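Local coordinates for protein nonsense-mediated mRNA decay factor SMG5 (Homo sapiens, PDB 2HWY) that takes part in nonsense-mediated mRNA decay, here as its PIN domain, and promotes dephosphorylation of UPF1, without having RNase activity by itself, at residues V30-P33 / R34-D38. Sequence-based numbering, arbitrary orientation.
Sequences VIIP and RTVID
Pro33 O takes two backbone N-H groups from the first turn of the helix that follows it. Ile37 N lies 2.9 Å from Pro33 O and gives the straighter bond, at 163°, nearly in line with the carbonyl. Val36 N is 2.8 Å from Pro33 O, but its bond is bent (132°) and it sits above the carbonyl plane. Pro33 occupies the N-cap position, and its carbonyl starts the helical bonding pattern.

The Pro33 ring also packs on Val36. Val36 CG2 meets the ring at CG and CD, 3.5 Å from Pro33 CD. Val36 CG1, the other branch, stands anti to the backbone N (chi1 -179°) and lies 4.1 Å from Ile32 CG2. Ile32 CG2 also touches Ile37 CG1, at 3.5 Å, with the two side chains crossing at about a right angle. Leu12 of helix 9-14 touches both Ile32 and Val36.

Arg34, an exposed residue, bends at chi2 and chi3 and reaches Asp38 one turn on. Arg34 NH1 and Asp38 OD1 form a salt bridge of 2.9 Å. Arg34 NE also hydrogen-bonds Gln71 O, just beyond the neighbouring strand 68-70.

The contact joins strand 29-32 of the parallel PIN-domain sheet to helix 34-43. The hydrogen bonds across this junction run through one oxygen, Pro33 O, with apolar contacts of Pro33 and Ile32 beside it.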
# COMPACT_ATOMS: atom_id res chain seq x y z
N VAL A 30 -7.11 4.48 1.27
CA VAL A 30 -5.87 3.90 0.75
C VAL A 30 -5.00 4.98 0.10
O VAL A 30 -5.28 5.43 -1.02
CB VAL A 30 -6.14 2.76 -0.23
CG1 VAL A 30 -4.85 2.37 -0.93
CG2 VAL A 30 -6.71 1.54 0.48
N ILE A 31 -3.96 5.40 0.81
CA ILE A 31 -2.93 6.27 0.27
C ILE A 31 -1.88 5.42 -0.46
O ILE A 31 -1.20 4.61 0.16
CB ILE A 31 -2.25 7.07 1.39
CG1 ILE A 31 -3.30 7.76 2.26
CG2 ILE A 31 -1.29 8.11 0.82
CD1 ILE A 31 -4.32 8.60 1.45
N ILE A 32 -1.77 5.60 -1.78
CA ILE A 32 -0.74 4.92 -2.58
C ILE A 32 0.40 5.92 -2.74
O ILE A 32 0.26 6.92 -3.43
CB ILE A 32 -1.23 4.53 -4.03
CG1 ILE A 32 -2.58 3.81 -4.03
CG2 ILE A 32 -0.19 3.68 -4.70
CD1 ILE A 32 -2.59 2.45 -3.29
N PRO A 33 1.55 5.66 -2.10
CA PRO A 33 2.62 6.67 -2.17
C PRO A 33 3.20 6.87 -3.58
O PRO A 33 3.31 5.92 -4.35
CB PRO A 33 3.70 6.12 -1.23
CG PRO A 33 3.08 4.98 -0.50
CD PRO A 33 1.95 4.47 -1.33
N ARG A 34 3.58 8.11 -3.90
CA ARG A 34 4.20 8.45 -5.20
C ARG A 34 5.34 7.55 -5.62
O ARG A 34 5.54 7.31 -6.80
CB ARG A 34 4.72 9.90 -5.18
CG ARG A 34 5.38 10.36 -6.51
CD ARG A 34 4.74 11.62 -7.07
NE ARG A 34 3.30 11.41 -7.13
CZ ARG A 34 2.69 10.67 -8.04
NH1 ARG A 34 3.36 10.10 -9.03
NH2 ARG A 34 1.37 10.51 -7.98
N THR A 35 6.13 7.10 -4.66
CA THR A 35 7.27 6.25 -4.93
C THR A 35 6.81 4.86 -5.36
O THR A 35 7.51 4.18 -6.11
CB THR A 35 8.19 6.16 -3.69
OG1 THR A 35 9.47 5.66 -4.07
CG2 THR A 35 7.59 5.29 -2.58
N VAL A 36 5.61 4.48 -4.90
CA VAL A 36 4.98 3.22 -5.25
C VAL A 36 4.34 3.34 -6.63
O VAL A 36 4.64 2.57 -7.54
CB VAL A 36 3.92 2.82 -4.18
CG1 VAL A 36 3.28 1.49 -4.52
CG2 VAL A 36 4.55 2.75 -2.81
N ILE A 37 3.48 4.33 -6.80
CA ILE A 37 2.87 4.64 -8.08
C ILE A 37 3.91 4.76 -9.22
O ILE A 37 3.75 4.17 -10.30
CB ILE A 37 2.03 5.94 -7.93
CG1 ILE A 37 0.59 5.58 -7.57
CG2 ILE A 37 2.05 6.80 -9.17
CD1 ILE A 37 -0.30 5.31 -8.76
N ASP A 38 4.97 5.51 -8.99
CA ASP A 38 6.05 5.64 -9.98
C ASP A 38 6.83 4.33 -10.15
O ASP A 38 7.27 4.02 -11.25
CB ASP A 38 6.97 6.82 -9.63
CG ASP A 38 6.27 8.17 -9.75
OD1 ASP A 38 5.10 8.18 -10.24
OD2 ASP A 38 6.87 9.20 -9.36